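Local atomic coordinates of 2',5'-phosphodiesterase 12 (PDB entry 4Z0V), a protein that belongs to the DNase I-like endonuclease/exonuclease/phosphatase family, joining that magnesium-containing fold to a separate N-terminal domain built on beta strands. Residues D72-L77 with C99-A103; I166-T171 with S191-L196; L224-H228 with D315-G319; N382-G386 with T416-L421; L401-I407 with V434-K440. All blocks are in the same frame, centred on the assembly; numbering follows the deposited sequence. Where two conformers were deposited one is given.

In the fold
Contact 1 lies in the N-terminal domain, where it joins the loops flanking strands 77-82 and 93-96, and its centre is about 47 Å from that of contact 3. The other four belong to the DNase I-like part. Contact 2 packs helices 159-172 and 185-198 on one sheet of the sandwich, and contact 5 pairs the last two strands of the same sheet, 401-406 and 433-439. Contacts 3 and 4 both reach the other sheet, at places about 40 Å apart between centres. Contacts 1, 2 and 3 follow one another along the chain, whereas the segments of contacts 4 and 5 alternate, so the C-terminal part of the chain contributes to both sheets.

Contact 1: residues D72-L77 with C99-A103; sequences DIGLRL and CVVEA
A type II beta turn, Asp72 to Leu75, closes over Val101 in the N-terminal domain, and the turn and the 99-103 chain meet chiefly through their backbones. Gly74 N donates to Val101 O at 3.0 Å, nearly straight at 170°. The return bond, from Val101 N to Leu75 O, measures 2.9 Å, so both polar backbone atoms of Val101 are used by the turn. Its CB is directed at the turn and lies 3.3 Å from Asp72 O, the carbonyl that also accepts Leu75 N to close the turn. With CG1 anti to the backbone N (chi1 172°), CG2 is directed at Leu77, 3.9 Å from its CG. At one end of the contact, Ile73 CD1 meets Ala103 CB at 4.1 Å. At the other, the methylenes of Arg76 cross Val100 at about a right angle, Arg76 CG to Val100 CG1 3.7 Å, while the guanidinium leaves for a salt bridge with Glu96. The carboxylate of Asp72 likewise turns away, to Tyr66 OH and Ser69 N. The pairing thus rests on two main-chain bonds, with apolar contacts around Val101 and at both ends, while the polar ends of Asp72 and Arg76 serve other parts of the domain.

Contact 2: residues I166-T171 with S191-L196; sequences IQKELT and SLVPAL
Ser191 meets Gln167 through its carbonyl oxygen, which takes Gln167 NE2 at 2.9 Å with an N-H...O angle of 165°. The oxygen lies in the amide plane of the glutamine, whose chain is extended beyond CG, which carries NE2 across to the other helix. Ala195 N reaches the same oxygen from the opposite face, so the glutamine adds a second donor to a carbonyl already used by its own helix. Ser191 OG has its hydrogen bond with Gln163 NE2. Leu192 follows, its CD2 wedged between two side chains of the partner helix, 4.0 Å from Ile166 CG2 and 4.1 Å from Leu170 CD1. Past the kink at Pro194, Ala195 sets its CB against Gln167 CG at 3.7 Å. Leu196 then brings CD2 to within 4.0 Å of Thr171 CG2. That methyl faces the second helix because Thr171 OG1 is turned back on its own helix, bonded to Gln167 O at 2.7 Å. The segment axes cross at -44°, 10.0 Å apart. Leu170 and Leu192 both rest on Leu180 of strand 177-184, and Leu192 and Leu196 reach Phe216 of strand 211-218, so the helix pair packs on one sheet of the sandwich.

Contact 3: residues L224-H228 with D315-G319; sequences LLSQH and DLYPG
Tyr317, the first residue to leave helical geometry after helix 295-316, reaches across to Leu225, Ser226 and His228 on strand 222-231. From CB, which already points toward the strand, CG sits anti to the carbonyl carbon (chi1 -75°) and the ring is carried outward. On one side CE1 comes 4.1 Å from Leu225 CD1. On the other, CE2 is 3.4 Å from Ser226 OG and 4.0 Å from His228 NE2, both of which lie at the ring edge, near its plane. At the tip, OH is hydrogen-bonded to Ser226 OG at 2.7 Å and also touches Leu225 CB at 3.4 Å. Ser226 OG has a second partner, His228 NE2, again at 2.7 Å. One residue earlier, Leu316 runs past the imidazole in the opposite sense, with CD1 3.5 Å from His228 ND1. Leu225 and Ser226 both face Val270 in a classic beta bulge, and His228 O is bonded to His308 of the helix. The serine hydroxyl thus links phenol and imidazole in a short chain of hydrogen bonds; donor and acceptor roles could run in more than one pattern, and the three groups would probably polarise one another.

Contact 4: residues N382-G386 with T416-L421; sequences NYVGG and TTHQAL
Tyr383 and Leu421 are joined by the backbone bond from Leu421 N to Tyr383 O, 2.9 Å long and somewhat bent at 149°. Leu421 CB also lies against that carbonyl oxygen. The ring of Tyr383 is swung toward the loop because CG stands anti to the backbone N (chi1 -167°), and it meets the loop residue by residue. Ala420 CB sits near the plane at its edge, 3.7 Å from CD1. Gln419 O follows along the same edge, 3.6 Å from CE1, and the methyl of Thr416, CG2, approaches OH at 3.6 Å from an oblique direction. A water bridges the far end: it donates to Gln419 O at 2.7 Å and is hydrogen-bonded to Tyr383 OH at 3.1 Å. On the neighbouring residue, Val384 CG1 touches Leu421 O at 3.5 Å.

Further out, Gln419 N is tied back to Thr416 O, which shapes the loop that the tyrosine meets. His412 accepts Thr416 OG1 through its backbone O and, with His388, meets the Tyr383 ring. Tyr151 OH is bonded to both Gly385 N and Leu421 O, so one phenol clasps both segments. The Tyr383 backbone also bonds to Asp429, which with His430 lies in a sequence consistent with the Ser-Asp-His signature of the family. With the side chain of Val384 about 8 Å from the magnesium ion, this pairing of strand and loop belongs to the metal-bearing end of the DNase I-like sandwich.

Contact 5: residues L401-I407 with V434-K440; sequences LEVEQVI and VCDLKWK
Gln405 and Asp436 lie side by side, and Gln405 NE2 donates to Asp436 OD2 at 2.8 Å with an N-H...O angle of 166°. OD2 lies close to the amide plane of Gln405, but NE2 meets it from above the carboxylate plane, the two flat groups being turned 60° apart. Gln405 NE2 also bonds to Tyr116 O, and Asp436 OD1 forms a salt bridge with Arg127 of strand 125-132. The backbone around the same residues forms a classic beta bulge: Asp436 O accepts Glu404 N at 2.8 Å and Gln405 N at 3.3 Å, both from the same face of its carbonyl plane. On one side of the bulge Glu402 and Lys438 exchange two backbone bonds as an antiparallel hydrogen-bonded pair. On the other, Ile407 N binds Val434 O at 3.0 Å, and a water joins Ile407 O to Val434 N. At this end of the pair Ile407 CB also packs on Val434 CB at 3.8 Å.

Glu402 and Lys438 also run side by side, though Glu402 OE1 and Lys438 NZ remain 4.4 Å apart, beyond a salt bridge. The other face of the strand pair is apolar. There Leu401 CD2 reaches Trp439 CE3 at 4.3 Å, and Val403 packs on Leu437; both Val403 and Leu437 touch Ile396 of the second sheet. The two faces therefore differ in chemistry: one is directed at the sandwich interior, while on the other the buried carboxylate of Asp436, held by an amide and a guanidinium, is probably stabilised in its charged form.

Contact 1: residues D72-L77 with C99-A103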
# COMPACT_ATOMS: atom_id res chain seq x y z
N ASP A 72 -24.54 -4.62 17.89
CA ASP A 72 -23.50 -4.39 18.89
C ASP A 72 -23.29 -2.90 19.17
O ASP A 72 -22.50 -2.59 20.04
CB ASP A 72 -22.15 -4.99 18.42
CG ASP A 72 -22.14 -6.49 18.21
OD1 ASP A 72 -22.92 -7.20 18.89
OD2 ASP A 72 -21.30 -6.96 17.41
N ILE A 73 -23.90 -1.99 18.38
CA ILE A 73 -23.70 -0.54 18.59
C ILE A 73 -24.10 -0.21 20.04
O ILE A 73 -25.13 -0.67 20.49
CB ILE A 73 -24.48 0.31 17.55
CG1 ILE A 73 -23.84 0.18 16.15
CG2 ILE A 73 -24.55 1.80 17.98
CD1 ILE A 73 -24.73 0.67 14.98
N GLY A 74 -23.25 0.53 20.74
CA GLY A 74 -23.50 0.89 22.14
C GLY A 74 -22.91 -0.08 23.15
O GLY A 74 -23.02 0.15 24.35
N LEU A 75 -22.30 -1.19 22.69
CA LEU A 75 -21.67 -2.19 23.57
C LEU A 75 -20.14 -2.11 23.49
O LEU A 75 -19.59 -1.88 22.41
CB LEU A 75 -22.09 -3.62 23.19
CG LEU A 75 -23.59 -3.96 23.11
CD1 LEU A 75 -23.78 -5.43 22.64
CD2 LEU A 75 -24.27 -3.82 24.49
N ARG A 76 -19.45 -2.41 24.60
CA ARG A 76 -18.01 -2.59 24.59
C ARG A 76 -17.76 -4.06 24.21
O ARG A 76 -18.66 -4.89 24.32
CB ARG A 76 -17.40 -2.27 25.96
CG ARG A 76 -17.54 -0.76 26.26
CD ARG A 76 -16.55 -0.22 27.27
NE ARG A 76 -16.84 -0.69 28.63
CZ ARG A 76 -16.06 -1.51 29.33
NH1 ARG A 76 -16.40 -1.87 30.56
NH2 ARG A 76 -14.93 -1.97 28.81
N LEU A 77 -16.54 -4.36 23.79
CA LEU A 77 -16.17 -5.73 23.42
C LEU A 77 -15.02 -6.17 24.28
O LEU A 77 -14.30 -5.34 24.84
CB LEU A 77 -15.74 -5.75 21.92
CG LEU A 77 -16.75 -5.21 20.90
CD1 LEU A 77 -16.09 -5.19 19.47
CD2 LEU A 77 -18.03 -6.07 20.87
N CYS A 99 -13.83 2.04 24.21
CA CYS A 99 -14.93 2.63 23.44
C CYS A 99 -16.05 1.64 23.28
O CYS A 99 -15.80 0.44 23.30
CB CYS A 99 -14.40 3.04 22.06
SG CYS A 99 -13.70 1.64 21.13
N VAL A 100 -17.28 2.13 23.00
CA VAL A 100 -18.38 1.28 22.58
C VAL A 100 -18.34 1.20 21.04
O VAL A 100 -17.77 2.08 20.37
CB VAL A 100 -19.77 1.75 23.08
CG1 VAL A 100 -19.84 1.70 24.62
CG2 VAL A 100 -20.13 3.14 22.53
N VAL A 101 -18.97 0.17 20.47
CA VAL A 101 -19.12 0.05 19.03
C VAL A 101 -19.97 1.25 18.55
O VAL A 101 -20.97 1.61 19.20
CB VAL A 101 -19.80 -1.30 18.69
CG1 VAL A 101 -20.15 -1.40 17.20
CG2 VAL A 101 -18.94 -2.49 19.16
N GLU A 102 -19.53 1.89 17.48
CA GLU A 102 -20.23 3.03 16.89
C GLU A 102 -20.76 2.70 15.52
O GLU A 102 -20.25 1.78 14.87
CB GLU A 102 -19.25 4.19 16.72
CG GLU A 102 -19.23 5.17 17.86
CD GLU A 102 -18.21 6.25 17.58
OE1 GLU A 102 -18.39 7.01 16.60
OE2 GLU A 102 -17.17 6.26 18.28
N ALA A 103 -21.71 3.51 15.03
CA ALA A 103 -22.17 3.39 13.65
C ALA A 103 -21.01 3.87 12.77
O ALA A 103 -20.34 4.85 13.10
CB ALA A 103 -23.42 4.26 13.43

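Contact 2: residues I166-T171 with S191-L196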
# COMPACT_ATOMS: atom_id res chain seq x y z
N ILE A 166 -9.36 1.85 5.86
CA ILE A 166 -8.23 1.26 5.11
C ILE A 166 -8.09 -0.22 5.48
O ILE A 166 -7.86 -1.05 4.62
CB ILE A 166 -6.92 2.06 5.36
CG1 ILE A 166 -6.96 3.42 4.60
CG2 ILE A 166 -5.66 1.25 4.93
CD1 ILE A 166 -6.00 4.52 5.20
N GLN A 167 -8.29 -0.55 6.75
CA GLN A 167 -8.23 -1.94 7.18
C GLN A 167 -9.35 -2.73 6.52
O GLN A 167 -9.08 -3.80 5.96
CB GLN A 167 -8.33 -2.04 8.71
CG GLN A 167 -7.03 -1.64 9.43
CD GLN A 167 -7.21 -1.78 10.94
OE1 GLN A 167 -8.31 -1.65 11.47
NE2 GLN A 167 -6.15 -2.07 11.67
N LYS A 168 -10.57 -2.19 6.53
CA LYS A 168 -11.70 -2.88 5.90
C LYS A 168 -11.45 -3.02 4.38
O LYS A 168 -11.65 -4.08 3.81
CB LYS A 168 -13.01 -2.14 6.17
CG LYS A 168 -14.21 -2.93 5.59
CD LYS A 168 -15.56 -2.34 5.92
CE LYS A 168 -16.67 -3.22 5.35
NZ LYS A 168 -18.00 -2.66 5.76
N GLU A 169 -11.00 -1.95 3.77
CA GLU A 169 -10.73 -1.91 2.33
C GLU A 169 -9.70 -2.96 1.92
O GLU A 169 -9.96 -3.78 1.05
CB GLU A 169 -10.25 -0.52 1.91
CG GLU A 169 -9.99 -0.50 0.41
CD GLU A 169 -9.71 0.87 -0.15
OE1 GLU A 169 -9.52 0.96 -1.38
OE2 GLU A 169 -9.67 1.84 0.63
N LEU A 170 -8.50 -2.90 2.52
CA LEU A 170 -7.44 -3.80 2.15
C LEU A 170 -7.73 -5.22 2.48
O LEU A 170 -7.52 -6.07 1.63
CB LEU A 170 -6.11 -3.36 2.79
CG LEU A 170 -5.56 -2.05 2.23
CD1 LEU A 170 -4.24 -1.69 2.94
CD2 LEU A 170 -5.30 -2.18 0.70
N THR A 171 -8.26 -5.51 3.67
CA THR A 171 -8.55 -6.92 4.00
C THR A 171 -9.65 -7.49 3.10
O THR A 171 -9.58 -8.66 2.73
CB THR A 171 -8.89 -7.09 5.47
OG1 THR A 171 -10.08 -6.34 5.78
CG2 THR A 171 -7.70 -6.68 6.41
N SER A 191 -1.59 -0.51 12.66
CA SER A 191 -2.83 -0.70 11.91
C SER A 191 -2.67 -1.76 10.80
O SER A 191 -3.45 -2.71 10.75
CB SER A 191 -3.28 0.62 11.30
OG SER A 191 -4.39 0.42 10.44
N LEU A 192 -1.72 -1.56 9.90
CA LEU A 192 -1.58 -2.48 8.76
C LEU A 192 -1.05 -3.85 9.17
O LEU A 192 -1.65 -4.86 8.79
CB LEU A 192 -0.67 -1.86 7.68
CG LEU A 192 -1.12 -0.48 7.23
CD1 LEU A 192 -0.06 0.14 6.36
CD2 LEU A 192 -2.47 -0.56 6.45
N VAL A 193 0.03 -3.92 9.96
CA VAL A 193 0.57 -5.22 10.35
C VAL A 193 -0.50 -6.04 11.12
O VAL A 193 -0.78 -7.14 10.68
CB VAL A 193 1.93 -5.12 11.08
CG1 VAL A 193 2.23 -6.40 11.86
CG2 VAL A 193 3.05 -4.84 10.08
N PRO A 194 -1.21 -5.53 12.15
CA PRO A 194 -2.22 -6.38 12.82
C PRO A 194 -3.38 -6.80 11.91
O PRO A 194 -3.79 -7.96 11.97
CB PRO A 194 -2.73 -5.47 13.96
CG PRO A 194 -1.57 -4.53 14.22
CD PRO A 194 -1.06 -4.23 12.84
N ALA A 195 -3.88 -5.89 11.05
CA ALA A 195 -4.99 -6.26 10.18
C ALA A 195 -4.55 -7.27 9.13
O ALA A 195 -5.20 -8.31 8.93
CB ALA A 195 -5.56 -5.02 9.49
N LEU A 196 -3.47 -6.96 8.44
CA LEU A 196 -3.08 -7.81 7.31
C LEU A 196 -2.49 -9.13 7.77
O LEU A 196 -2.72 -10.15 7.11
CB LEU A 196 -2.15 -7.03 6.37
CG LEU A 196 -2.81 -5.81 5.68
CD1 LEU A 196 -1.83 -5.11 4.76
CD2 LEU A 196 -4.02 -6.24 4.81

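Contact 3: residues L224-H228 with D315-G319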
# COMPACT_ATOMS: atom_id res chain seq x y z
N LEU A 224 9.23 -14.45 1.42
CA LEU A 224 10.19 -13.40 1.05
C LEU A 224 11.60 -13.99 0.97
O LEU A 224 12.04 -14.64 1.91
CB LEU A 224 10.12 -12.29 2.10
CG LEU A 224 11.11 -11.13 1.95
CD1 LEU A 224 10.77 -10.29 0.71
CD2 LEU A 224 11.04 -10.23 3.20
N LEU A 225 12.26 -13.85 -0.18
CA LEU A 225 13.64 -14.34 -0.34
C LEU A 225 14.65 -13.30 0.09
O LEU A 225 15.59 -13.59 0.86
CB LEU A 225 13.94 -14.77 -1.79
CG LEU A 225 13.17 -16.00 -2.27
CD1 LEU A 225 13.64 -16.42 -3.68
CD2 LEU A 225 13.33 -17.19 -1.25
N SER A 226 14.55 -12.10 -0.51
CA SER A 226 15.53 -11.06 -0.26
C SER A 226 14.97 -9.67 -0.52
O SER A 226 13.90 -9.53 -1.12
CB SER A 226 16.75 -11.29 -1.16
OG SER A 226 16.34 -11.27 -2.51
N GLN A 227 15.68 -8.64 -0.03
CA GLN A 227 15.22 -7.25 -0.18
C GLN A 227 16.34 -6.41 -0.77
O GLN A 227 17.52 -6.65 -0.49
CB GLN A 227 14.75 -6.67 1.15
CG GLN A 227 13.58 -7.44 1.78
CD GLN A 227 13.32 -6.94 3.17
OE1 GLN A 227 13.77 -7.53 4.15
NE2 GLN A 227 12.61 -5.81 3.28
N HIS A 228 15.98 -5.46 -1.64
CA HIS A 228 16.99 -4.69 -2.37
C HIS A 228 16.57 -3.21 -2.46
O HIS A 228 16.57 -2.60 -3.53
CB HIS A 228 17.19 -5.32 -3.76
CG HIS A 228 17.42 -6.81 -3.71
ND1 HIS A 228 18.69 -7.33 -3.56
CD2 HIS A 228 16.52 -7.83 -3.73
CE1 HIS A 228 18.53 -8.65 -3.52
NE2 HIS A 228 17.25 -8.99 -3.60
N ASP A 315 20.62 -10.04 -12.90
CA ASP A 315 22.02 -10.21 -12.50
C ASP A 315 22.09 -10.95 -11.17
O ASP A 315 22.70 -12.02 -11.11
CB ASP A 315 22.75 -8.86 -12.42
CG ASP A 315 23.00 -8.15 -13.74
OD1 ASP A 315 22.80 -8.77 -14.81
OD2 ASP A 315 23.44 -6.97 -13.71
N LEU A 316 21.44 -10.41 -10.10
CA LEU A 316 21.43 -11.05 -8.77
C LEU A 316 20.68 -12.35 -8.86
O LEU A 316 21.15 -13.36 -8.37
CB LEU A 316 20.83 -10.14 -7.68
CG LEU A 316 21.59 -8.83 -7.38
CD1 LEU A 316 20.98 -8.11 -6.15
CD2 LEU A 316 23.09 -9.10 -7.10
N TYR A 317 19.52 -12.34 -9.52
CA TYR A 317 18.72 -13.54 -9.80
C TYR A 317 18.84 -13.82 -11.29
O TYR A 317 18.96 -12.88 -12.08
CB TYR A 317 17.26 -13.37 -9.38
CG TYR A 317 17.07 -13.45 -7.89
CD1 TYR A 317 16.80 -14.67 -7.26
CD2 TYR A 317 17.17 -12.31 -7.09
CE1 TYR A 317 16.62 -14.75 -5.88
CE2 TYR A 317 17.01 -12.38 -5.70
CZ TYR A 317 16.75 -13.60 -5.10
OH TYR A 317 16.53 -13.65 -3.76
N PRO A 318 18.73 -15.08 -11.71
CA PRO A 318 18.97 -15.41 -13.13
C PRO A 318 17.72 -15.27 -14.02
O PRO A 318 17.37 -16.19 -14.76
CB PRO A 318 19.49 -16.85 -13.05
CG PRO A 318 18.70 -17.43 -11.92
CD PRO A 318 18.67 -16.31 -10.89
N GLY A 319 17.12 -14.09 -14.01
CA GLY A 319 16.02 -13.74 -14.90
C GLY A 319 14.66 -14.06 -14.34
O GLY A 319 14.06 -15.08 -14.68

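Contact 4: residues N382-G386 with T416-L421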
# COMPACT_ATOMS: atom_id res chain seq x y z
N ASN A 382 -6.23 10.01 -8.47
CA ASN A 382 -6.10 11.04 -7.45
C ASN A 382 -7.16 12.09 -7.75
O ASN A 382 -7.22 12.55 -8.89
CB ASN A 382 -4.69 11.61 -7.46
CG ASN A 382 -4.49 12.81 -6.54
OD1 ASN A 382 -4.17 13.88 -6.99
ND2 ASN A 382 -4.54 12.62 -5.24
N TYR A 383 -8.05 12.41 -6.79
CA TYR A 383 -9.13 13.37 -7.10
C TYR A 383 -9.36 14.29 -5.91
O TYR A 383 -9.96 13.88 -4.91
CB TYR A 383 -10.41 12.60 -7.47
CG TYR A 383 -11.47 13.47 -8.10
CD1 TYR A 383 -12.33 14.23 -7.31
CD2 TYR A 383 -11.57 13.60 -9.48
CE1 TYR A 383 -13.31 15.03 -7.88
CE2 TYR A 383 -12.53 14.42 -10.06
CZ TYR A 383 -13.39 15.14 -9.25
OH TYR A 383 -14.31 16.00 -9.80
N VAL A 384 -8.87 15.52 -6.01
CA VAL A 384 -8.95 16.47 -4.90
C VAL A 384 -9.54 17.80 -5.40
O VAL A 384 -9.78 17.95 -6.59
CB VAL A 384 -7.57 16.68 -4.22
CG1 VAL A 384 -7.14 15.41 -3.51
CG2 VAL A 384 -6.50 17.12 -5.22
N GLY A 385 -9.79 18.72 -4.49
CA GLY A 385 -10.26 20.04 -4.89
C GLY A 385 -9.11 20.70 -5.64
O GLY A 385 -8.00 20.77 -5.13
N GLY A 386 -9.36 21.07 -6.89
CA GLY A 386 -8.34 21.74 -7.71
C GLY A 386 -7.46 20.87 -8.57
O GLY A 386 -6.68 21.39 -9.37
N THR A 416 -17.50 11.97 -6.22
CA THR A 416 -17.89 13.37 -6.03
C THR A 416 -19.07 13.60 -5.06
O THR A 416 -19.54 14.74 -4.96
CB THR A 416 -18.19 14.03 -7.38
OG1 THR A 416 -19.27 13.31 -8.01
CG2 THR A 416 -16.96 14.05 -8.30
N THR A 417 -19.52 12.56 -4.33
CA THR A 417 -20.64 12.69 -3.37
C THR A 417 -20.32 13.77 -2.32
O THR A 417 -21.20 14.57 -1.96
CB THR A 417 -20.96 11.32 -2.71
OG1 THR A 417 -21.29 10.38 -3.73
CG2 THR A 417 -22.13 11.38 -1.73
N HIS A 418 -19.07 13.83 -1.88
CA HIS A 418 -18.66 14.82 -0.89
C HIS A 418 -17.57 15.73 -1.50
O HIS A 418 -16.55 16.04 -0.88
CB HIS A 418 -18.21 14.09 0.40
CG HIS A 418 -19.23 13.11 0.89
ND1 HIS A 418 -20.34 13.53 1.62
CD2 HIS A 418 -19.29 11.77 0.74
CE1 HIS A 418 -21.03 12.43 1.88
NE2 HIS A 418 -20.44 11.35 1.37
N GLN A 419 -17.86 16.19 -2.73
CA GLN A 419 -17.08 17.03 -3.63
C GLN A 419 -15.86 16.29 -4.19
O GLN A 419 -15.75 16.13 -5.40
CB GLN A 419 -16.66 18.38 -3.00
CG GLN A 419 -15.96 19.26 -4.04
CD GLN A 419 -15.30 20.48 -3.48
OE1 GLN A 419 -15.81 21.13 -2.57
NE2 GLN A 419 -14.17 20.85 -4.06
N ALA A 420 -14.94 15.86 -3.32
CA ALA A 420 -13.74 15.18 -3.78
C ALA A 420 -13.23 14.29 -2.66
O ALA A 420 -13.99 13.97 -1.72
CB ALA A 420 -12.68 16.21 -4.19
N LEU A 421 -11.96 13.88 -2.76
CA LEU A 421 -11.39 12.94 -1.79
C LEU A 421 -10.32 13.60 -0.90
O LEU A 421 -9.68 14.56 -1.31
CB LEU A 421 -10.76 11.75 -2.56
CG LEU A 421 -11.67 11.06 -3.61
CD1 LEU A 421 -10.89 10.01 -4.36
CD2 LEU A 421 -12.92 10.48 -2.99
O HOH W 1 -16.11 17.46 -7.67

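Contact 5: residues L401-I407 with V434-K440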
# COMPACT_ATOMS: atom_id res chain seq x y z
N LEU A 401 3.55 -12.24 -17.25
CA LEU A 401 2.26 -11.96 -16.62
C LEU A 401 1.28 -11.39 -17.58
O LEU A 401 1.67 -10.67 -18.51
CB LEU A 401 2.47 -10.97 -15.46
CG LEU A 401 3.35 -11.45 -14.30
CD1 LEU A 401 3.88 -10.27 -13.54
CD2 LEU A 401 2.56 -12.39 -13.35
N GLU A 402 -0.00 -11.66 -17.32
CA GLU A 402 -1.11 -11.11 -18.09
C GLU A 402 -2.21 -10.66 -17.14
O GLU A 402 -2.26 -11.12 -16.00
CB GLU A 402 -1.64 -12.13 -19.12
CG GLU A 402 -2.24 -13.39 -18.53
CD GLU A 402 -2.61 -14.46 -19.53
OE1 GLU A 402 -3.38 -15.37 -19.14
OE2 GLU A 402 -2.11 -14.43 -20.67
N VAL A 403 -3.10 -9.76 -17.59
CA VAL A 403 -4.18 -9.28 -16.76
C VAL A 403 -5.37 -10.22 -16.89
O VAL A 403 -5.91 -10.40 -17.99
CB VAL A 403 -4.54 -7.80 -17.06
CG1 VAL A 403 -5.57 -7.28 -16.04
CG2 VAL A 403 -3.29 -6.92 -17.02
N GLU A 404 -5.81 -10.76 -15.76
CA GLU A 404 -6.99 -11.62 -15.68
C GLU A 404 -8.22 -10.72 -15.56
O GLU A 404 -9.18 -10.92 -16.29
CB GLU A 404 -6.87 -12.60 -14.51
CG GLU A 404 -8.13 -13.41 -14.24
CD GLU A 404 -8.38 -14.64 -15.09
OE1 GLU A 404 -7.71 -14.82 -16.13
OE2 GLU A 404 -9.28 -15.43 -14.72
N GLN A 405 -8.21 -9.74 -14.63
CA GLN A 405 -9.30 -8.77 -14.49
C GLN A 405 -8.79 -7.52 -13.80
O GLN A 405 -7.78 -7.58 -13.07
CB GLN A 405 -10.54 -9.34 -13.74
CG GLN A 405 -10.31 -9.69 -12.29
CD GLN A 405 -11.54 -9.54 -11.41
OE1 GLN A 405 -12.63 -9.06 -11.82
NE2 GLN A 405 -11.40 -9.93 -10.15
N VAL A 406 -9.48 -6.41 -14.04
CA VAL A 406 -9.24 -5.10 -13.41
C VAL A 406 -10.42 -4.88 -12.51
O VAL A 406 -11.57 -4.95 -12.99
CB VAL A 406 -9.05 -3.95 -14.44
CG1 VAL A 406 -8.91 -2.59 -13.74
CG2 VAL A 406 -7.84 -4.21 -15.33
N ILE A 407 -10.17 -4.61 -11.22
CA ILE A 407 -11.24 -4.30 -10.27
C ILE A 407 -11.60 -2.83 -10.57
O ILE A 407 -10.72 -1.95 -10.46
CB ILE A 407 -10.81 -4.55 -8.80
CG1 ILE A 407 -10.65 -6.06 -8.47
CG2 ILE A 407 -11.83 -3.91 -7.84
CD1 ILE A 407 -9.54 -6.90 -9.17
N VAL A 434 -6.44 -2.19 -8.09
CA VAL A 434 -6.50 -3.62 -7.76
C VAL A 434 -6.69 -4.39 -9.05
O VAL A 434 -7.60 -4.05 -9.83
CB VAL A 434 -7.66 -3.94 -6.77
CG1 VAL A 434 -7.57 -5.40 -6.25
CG2 VAL A 434 -7.71 -2.96 -5.60
N CYS A 435 -5.87 -5.41 -9.29
CA CYS A 435 -6.04 -6.23 -10.50
C CYS A 435 -5.62 -7.65 -10.23
O CYS A 435 -4.76 -7.89 -9.38
CB CYS A 435 -5.23 -5.65 -11.65
SG CYS A 435 -3.46 -5.66 -11.34
N ASP A 436 -6.21 -8.59 -10.95
CA ASP A 436 -5.82 -9.99 -10.83
C ASP A 436 -4.91 -10.29 -11.99
O ASP A 436 -5.29 -10.00 -13.13
CB ASP A 436 -7.04 -10.90 -10.84
CG ASP A 436 -7.91 -10.75 -9.62
OD1 ASP A 436 -7.49 -10.06 -8.67
OD2 ASP A 436 -9.00 -11.36 -9.59
N LEU A 437 -3.68 -10.73 -11.70
CA LEU A 437 -2.69 -11.07 -12.72
C LEU A 437 -2.61 -12.57 -12.87
O LEU A 437 -2.86 -13.28 -11.91
CB LEU A 437 -1.33 -10.52 -12.31
CG LEU A 437 -1.27 -9.01 -12.04
CD1 LEU A 437 0.15 -8.62 -11.57
CD2 LEU A 437 -1.71 -8.22 -13.28
N LYS A 438 -2.29 -13.07 -14.05
CA LYS A 438 -2.15 -14.51 -14.24
C LYS A 438 -0.74 -14.81 -14.75
O LYS A 438 -0.22 -14.06 -15.57
CB LYS A 438 -3.23 -15.04 -15.23
CG LYS A 438 -3.30 -16.57 -15.33
CD LYS A 438 -4.65 -16.99 -15.92
CE LYS A 438 -4.90 -18.48 -15.88
NZ LYS A 438 -4.34 -19.17 -17.06
N TRP A 439 -0.11 -15.85 -14.18
CA TRP A 439 1.19 -16.33 -14.65
C TRP A 439 1.00 -16.89 -16.07
O TRP A 439 0.04 -17.64 -16.30
CB TRP A 439 1.73 -17.44 -13.72
CG TRP A 439 2.06 -17.04 -12.31
CD1 TRP A 439 1.31 -17.27 -11.20
CD2 TRP A 439 3.32 -16.53 -11.85
NE1 TRP A 439 2.01 -16.91 -10.07
CE2 TRP A 439 3.26 -16.47 -10.44
CE3 TRP A 439 4.50 -16.11 -12.49
CZ2 TRP A 439 4.32 -16.00 -9.66
CZ3 TRP A 439 5.55 -15.64 -11.72
CH2 TRP A 439 5.45 -15.58 -10.33
N LYS A 440 1.89 -16.51 -17.01
CA LYS A 440 1.85 -17.00 -18.39
C LYS A 440 2.53 -18.37 -18.49
O LYS A 440 1.88 -19.36 -18.80
CB LYS A 440 2.54 -16.01 -19.34
CG LYS A 440 1.68 -14.82 -19.73
CD LYS A 440 2.41 -13.94 -20.73
CE LYS A 440 1.51 -12.92 -21.37
NZ LYS A 440 2.22 -12.16 -22.42
O HOH W 2 -8.21 -0.93 -10.20